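Local structure of cell division control protein 4 (Saccharomyces cerevisiae, 3V7D) at residues N290-W295 against R335-E340; Y304-H309 against K323-A328. The protein recognises phosphorylated target proteins, among them the CDK inhibitor SIC1, as the substrate-binding F-box subunit of an SCF ubiquitin-protein ligase. The protein carries 1 engineered substitution. All coordinates share one frame; numbering follows the deposited sequence.

Interaction 1. Residues N290-W295 against R335-E340; sequences NTLIVW and RIWDLE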
loop_
_atom_site.group_PDB
_atom_site.type_symbol
_atom_site.label_atom_id
_atom_site.label_comp_id
_atom_site.label_asym_id
_atom_site.label_seq_id
_atom_site.Cartn_x
_atom_site.Cartn_y
_atom_site.Cartn_z
ATOM N N ASN B 290 11.240 -6.808 28.961
ATOM C CA ASN B 290 10.256 -5.715 28.926
ATOM C C ASN B 290 10.757 -4.401 28.318
ATOM O O ASN B 290 10.102 -3.367 28.446
ATOM C CB ASN B 290 9.658 -5.438 30.315
ATOM C CG ASN B 290 9.329 -6.703 31.073
ATOM O OD1 ASN B 290 9.334 -7.798 30.511
ATOM N ND2 ASN B 290 9.035 -6.560 32.362
ATOM N N THR B 291 11.909 -4.437 27.661
ATOM C CA THR B 291 12.483 -3.227 27.087
ATOM C C THR B 291 12.796 -3.395 25.607
ATOM O O THR B 291 12.921 -4.513 25.103
ATOM C CB THR B 291 13.796 -2.830 27.791
ATOM O OG1 THR B 291 14.830 -3.763 27.441
ATOM C CG2 THR B 291 13.620 -2.804 29.306
ATOM N N LEU B 292 12.931 -2.272 24.914
ATOM C CA LEU B 292 13.433 -2.288 23.552
ATOM C C LEU B 292 14.694 -1.446 23.470
ATOM O O LEU B 292 14.885 -0.525 24.262
ATOM C CB LEU B 292 12.395 -1.748 22.573
ATOM C CG LEU B 292 11.038 -2.447 22.556
ATOM C CD1 LEU B 292 10.045 -1.684 23.419
ATOM C CD2 LEU B 292 10.545 -2.567 21.134
ATOM N N ILE B 293 15.554 -1.766 22.511
ATOM C CA ILE B 293 16.737 -0.955 22.279
ATOM C C ILE B 293 16.816 -0.534 20.818
ATOM O O ILE B 293 16.585 -1.340 19.915
ATOM C CB ILE B 293 18.035 -1.687 22.698
ATOM C CG1 ILE B 293 17.987 -2.044 24.186
ATOM C CG2 ILE B 293 19.242 -0.817 22.423
ATOM C CD1 ILE B 293 19.261 -2.686 24.712
ATOM N N VAL B 294 17.115 0.742 20.596
ATOM C CA VAL B 294 17.335 1.257 19.253
ATOM C C VAL B 294 18.832 1.296 18.988
ATOM O O VAL B 294 19.570 2.001 19.672
ATOM C CB VAL B 294 16.762 2.671 19.091
ATOM C CG1 VAL B 294 16.912 3.141 17.652
ATOM C CG2 VAL B 294 15.305 2.705 19.523
ATOM N N TRP B 295 19.278 0.528 18.000
ATOM C CA TRP B 295 20.704 0.398 17.724
ATOM C C TRP B 295 21.128 1.167 16.478
ATOM O O TRP B 295 20.322 1.414 15.580
ATOM C CB TRP B 295 21.080 -1.072 17.542
ATOM C CG TRP B 295 20.657 -1.982 18.657
ATOM C CD1 TRP B 295 19.496 -2.698 18.737
ATOM C CD2 TRP B 295 21.404 -2.296 19.838
ATOM N NE1 TRP B 295 19.471 -3.430 19.899
ATOM C CE2 TRP B 295 20.633 -3.204 20.591
ATOM C CE3 TRP B 295 22.647 -1.893 20.335
ATOM C CZ2 TRP B 295 21.061 -3.711 21.816
ATOM C CZ3 TRP B 295 23.072 -2.400 21.551
ATOM C CH2 TRP B 295 22.281 -3.296 22.278
ATOM N N ARG B 335 2.883 0.458 22.479
ATOM C CA ARG B 335 3.491 1.770 22.677
ATOM C C ARG B 335 4.090 2.339 21.401
ATOM O O ARG B 335 4.685 1.619 20.605
ATOM C CB ARG B 335 4.542 1.733 23.793
ATOM C CG ARG B 335 3.937 1.620 25.180
ATOM C CD ARG B 335 4.987 1.720 26.263
ATOM N NE ARG B 335 4.376 1.990 27.560
ATOM C CZ ARG B 335 4.915 2.775 28.487
ATOM N NH1 ARG B 335 6.078 3.371 28.259
ATOM N NH2 ARG B 335 4.292 2.969 29.640
ATOM N N ILE B 336 3.919 3.643 21.225
ATOM C CA ILE B 336 4.496 4.359 20.102
ATOM C C ILE B 336 5.605 5.250 20.638
ATOM O O ILE B 336 5.387 6.033 21.560
ATOM C CB ILE B 336 3.441 5.239 19.408
ATOM C CG1 ILE B 336 2.191 4.415 19.077
ATOM C CG2 ILE B 336 4.026 5.894 18.162
ATOM C CD1 ILE B 336 2.435 3.291 18.093
ATOM N N TRP B 337 6.797 5.127 20.064
ATOM C CA TRP B 337 7.953 5.871 20.547
ATOM C C TRP B 337 8.494 6.812 19.472
ATOM O O TRP B 337 8.502 6.471 18.290
ATOM C CB TRP B 337 9.067 4.910 20.973
ATOM C CG TRP B 337 8.640 3.793 21.880
ATOM C CD1 TRP B 337 8.027 2.628 21.516
ATOM C CD2 TRP B 337 8.831 3.718 23.299
ATOM N NE1 TRP B 337 7.810 1.840 22.622
ATOM C CE2 TRP B 337 8.295 2.484 23.726
ATOM C CE3 TRP B 337 9.395 4.575 24.247
ATOM C CZ2 TRP B 337 8.309 2.090 25.066
ATOM C CZ3 TRP B 337 9.407 4.181 25.577
ATOM C CH2 TRP B 337 8.868 2.950 25.973
ATOM N N ASP B 338 8.958 7.986 19.890
ATOM C CA ASP B 338 9.583 8.941 18.980
ATOM C C ASP B 338 11.077 8.654 18.907
ATOM O O ASP B 338 11.800 8.870 19.877
ATOM C CB ASP B 338 9.350 10.372 19.482
ATOM C CG ASP B 338 9.763 11.435 18.469
ATOM O OD1 ASP B 338 10.623 11.158 17.605
ATOM O OD2 ASP B 338 9.222 12.558 18.542
ATOM N N LEU B 339 11.546 8.181 17.756
ATOM C CA LEU B 339 12.955 7.811 17.625
ATOM C C LEU B 339 13.864 8.991 17.290
ATOM O O LEU B 339 15.026 8.805 16.917
ATOM C CB LEU B 339 13.144 6.692 16.602
ATOM C CG LEU B 339 12.568 5.322 16.975
ATOM C CD1 LEU B 339 13.377 4.203 16.318
ATOM C CD2 LEU B 339 12.500 5.137 18.487
ATOM N N GLU B 340 13.337 10.203 17.421
ATOM C CA GLU B 340 14.159 11.391 17.253
ATOM C C GLU B 340 14.725 11.805 18.606
ATOM O O GLU B 340 15.761 12.461 18.676
ATOM C CB GLU B 340 13.357 12.538 16.635
ATOM C CG GLU B 340 14.185 13.470 15.760
ATOM C CD GLU B 340 13.984 13.211 14.277
ATOM O OE1 GLU B 340 12.825 12.992 13.862
ATOM O OE2 GLU B 340 14.983 13.223 13.524
#
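V294 and L339 meet through both methyls of each, packing across the seam between two propeller blades, and the contact between these two segments is made by side chains. V294 CG1 lies 3.9 Å from L339 CD1, and V294 CG2 lies 3.9 Å from L339 CD2 while staying close to CD1 as well, so the forked ends of the two residues fit against each other at a slant. The valine torsion accounts for this: with CG1 anti to the backbone N (chi1 -176°), CG2 sits beside that N and both methyls are turned to the leucine.

Two residues back along each segment is a second apolar touch, where L292 CD1 comes obliquely to the W337 indole, 4.2 Å from NE1 and 4.5 Å from CZ2.

V294 and L292 belong to strand 292-296 of WD repeat 4, W337 to strand 334-338 of WD repeat 5, and L339 follows directly on that strand. The nearest CA atoms, V294 with L339 and L292 with W337, are 8.0 and 10.3 Å apart, as expected where side chains fill the space between neighbouring blades, here consecutive ones of the WD40 beta-propeller. All four touching residues are buried. L306 packs on both L292 and W337, and C325 touches W337 and L339.

Polar interactions belong to each side separately. The indole NE1 of W337 is bound to S327 OG, which helps to fix the ring beside L292. As the chain leaves the strand, E340 N lies 2.9 Å from D338 OD1, to which it donates, an Asx turn that spans L339; the N-H meets the anti side of the carboxylate oxygen, 33° out of its plane.

Interaction 2. Residues Y304-H309 against K323-A328; sequences YILSGH and KRCISA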
loop_
_atom_site.group_PDB
_atom_site.type_symbol
_atom_site.label_atom_id
_atom_site.label_comp_id
_atom_site.label_asym_id
_atom_site.label_seq_id
_atom_site.Cartn_x
_atom_site.Cartn_y
_atom_site.Cartn_z
ATOM N N TYR B 304 19.029 4.389 22.142
ATOM C CA TYR B 304 18.019 4.568 23.173
ATOM C C TYR B 304 17.633 3.244 23.811
ATOM O O TYR B 304 17.725 2.186 23.190
ATOM C CB TYR B 304 16.762 5.218 22.596
ATOM C CG TYR B 304 16.987 6.540 21.906
ATOM C CD1 TYR B 304 17.294 7.685 22.633
ATOM C CD2 TYR B 304 16.870 6.651 20.526
ATOM C CE1 TYR B 304 17.491 8.902 22.002
ATOM C CE2 TYR B 304 17.065 7.860 19.886
ATOM C CZ TYR B 304 17.376 8.981 20.628
ATOM O OH TYR B 304 17.570 10.185 19.992
ATOM N N ILE B 305 17.200 3.317 25.062
ATOM C CA ILE B 305 16.557 2.192 25.708
ATOM C C ILE B 305 15.123 2.601 25.990
ATOM O O ILE B 305 14.875 3.588 26.683
ATOM C CB ILE B 305 17.242 1.809 27.022
ATOM C CG1 ILE B 305 18.717 1.482 26.776
ATOM C CG2 ILE B 305 16.526 0.631 27.658
ATOM C CD1 ILE B 305 19.489 1.132 28.037
ATOM N N LEU B 306 14.183 1.847 25.432
ATOM C CA LEU B 306 12.775 2.166 25.571
ATOM C C LEU B 306 12.166 1.377 26.727
ATOM O O LEU B 306 11.826 0.199 26.587
ATOM C CB LEU B 306 12.043 1.882 24.257
ATOM C CG LEU B 306 12.684 2.521 23.018
ATOM C CD1 LEU B 306 11.847 2.264 21.770
ATOM C CD2 LEU B 306 12.912 4.021 23.222
ATOM N N SER B 307 12.039 2.042 27.870
ATOM C CA SER B 307 11.549 1.407 29.087
ATOM C C SER B 307 10.156 1.909 29.416
ATOM O O SER B 307 9.821 3.057 29.128
ATOM C CB SER B 307 12.484 1.719 30.260
ATOM O OG SER B 307 13.834 1.457 29.925
ATOM N N GLY B 308 9.346 1.058 30.036
ATOM C CA GLY B 308 7.997 1.442 30.403
ATOM C C GLY B 308 6.999 0.300 30.368
ATOM O O GLY B 308 6.072 0.267 31.178
ATOM N N HIS B 309 7.169 -0.626 29.426
ATOM C CA HIS B 309 6.327 -1.817 29.393
ATOM C C HIS B 309 6.530 -2.588 30.695
ATOM O O HIS B 309 7.620 -2.578 31.264
ATOM C CB HIS B 309 6.651 -2.701 28.182
ATOM C CG HIS B 309 6.007 -2.246 26.905
ATOM N ND1 HIS B 309 4.647 -2.327 26.685
ATOM C CD2 HIS B 309 6.537 -1.718 25.776
ATOM C CE1 HIS B 309 4.369 -1.860 25.481
ATOM N NE2 HIS B 309 5.499 -1.485 24.908
ATOM N N LYS B 323 10.016 7.815 11.420
ATOM C CA LYS B 323 11.040 7.762 12.462
ATOM C C LYS B 323 10.418 7.487 13.825
ATOM O O LYS B 323 10.578 8.266 14.768
ATOM C CB LYS B 323 11.875 9.046 12.493
ATOM C CG LYS B 323 12.684 9.291 11.228
ATOM C CD LYS B 323 13.724 10.380 11.444
ATOM C CE LYS B 323 14.763 9.962 12.479
ATOM N NZ LYS B 323 15.733 8.959 11.946
ATOM N N ARG B 324 9.692 6.378 13.911
ATOM C CA ARG B 324 9.037 5.973 15.145
ATOM C C ARG B 324 9.247 4.491 15.405
ATOM O O ARG B 324 9.624 3.736 14.509
ATOM C CB ARG B 324 7.535 6.244 15.070
ATOM C CG ARG B 324 7.148 7.703 14.936
ATOM C CD ARG B 324 5.649 7.824 14.700
ATOM N NE ARG B 324 5.236 9.202 14.455
ATOM C CZ ARG B 324 4.015 9.553 14.065
ATOM N NH1 ARG B 324 3.085 8.625 13.871
ATOM N NH2 ARG B 324 3.724 10.830 13.866
ATOM N N CYS B 325 8.995 4.081 16.641
ATOM C CA CYS B 325 8.994 2.671 16.978
ATOM C C CYS B 325 7.653 2.267 17.565
ATOM O O CYS B 325 7.074 2.986 18.386
ATOM C CB CYS B 325 10.098 2.338 17.978
ATOM S SG CYS B 325 9.962 0.648 18.607
ATOM N N ILE B 326 7.171 1.109 17.139
ATOM C CA ILE B 326 5.940 0.544 17.667
ATOM C C ILE B 326 6.288 -0.744 18.396
ATOM O O ILE B 326 7.016 -1.583 17.863
ATOM C CB ILE B 326 4.956 0.235 16.530
ATOM C CG1 ILE B 326 4.725 1.488 15.687
ATOM C CG2 ILE B 326 3.647 -0.306 17.085
ATOM C CD1 ILE B 326 4.438 1.200 14.232
ATOM N N SER B 327 5.785 -0.893 19.618
ATOM C CA SER B 327 6.106 -2.062 20.433
ATOM C C SER B 327 4.846 -2.728 20.965
ATOM O O SER B 327 3.903 -2.051 21.373
ATOM C CB SER B 327 7.023 -1.669 21.595
ATOM O OG SER B 327 6.398 -0.731 22.456
ATOM N N ALA B 328 4.829 -4.058 20.954
ATOM C CA ALA B 328 3.665 -4.805 21.423
ATOM C C ALA B 328 4.081 -5.747 22.537
ATOM O O ALA B 328 5.104 -6.423 22.436
ATOM C CB ALA B 328 3.018 -5.573 20.278
#
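The imidazole of H309 is turned edge-on to S327, whose OG lies in the plane of the ring and meets NE2 at 2.7 Å. This short hydrogen bond has an angle of 156°, and either group could be the donor. The serine hydroxyl stands between its own backbone N and carbonyl carbon (chi1 62°), a setting that lifts it to the ring edge. On the other side of the imidazole, ND1 is bonded to D331 OD2, so the ring is held at both nitrogens and its rotation is fixed. With W337, these residues complete the Asp-His-Ser/Thr-Trp hydrogen-bond network well known from WD40 repeats.

Further along, the meeting is apolar and end-on: L306 CD1 reaches C325 SG at 4.0 Å and comes near its CB. A chi1 of 171°, which puts SG anti to the backbone N, turns the thiol to meet that methyl.

L306 lies on strand 301-306, the outermost of its blade, and L292 and V294 of the adjoining strand pack on it. H309 lies in the loop that leads from there into strand 313-319, the first of the next blade. C325 and S327 lie on strand 324-329, between strands 313-319 and 334-338.

How the interactions relate
The two interactions have centres only 2 Å apart and describe the same seam between consecutive blades of the propeller. Along the chain the order is 290-295, 304-309, 323-328, 335-340, so interaction 2 falls within the span that interaction 1 encloses. Strands 292-296 and 301-306 are neighbours in one four-stranded antiparallel sheet, and strands 324-329 and 334-338 in the next. Probable backbone hydrogen bonds tie the pairs within each sheet, with L306 N 2.7 Å from L292 O, and W337 N 2.7 Å from C325 O. Side chains from four strands thus converge in one buried interface, which joins adjacent blades of the domain that, as in other WD40 F-box proteins, probably receives the phosphorylated substrate.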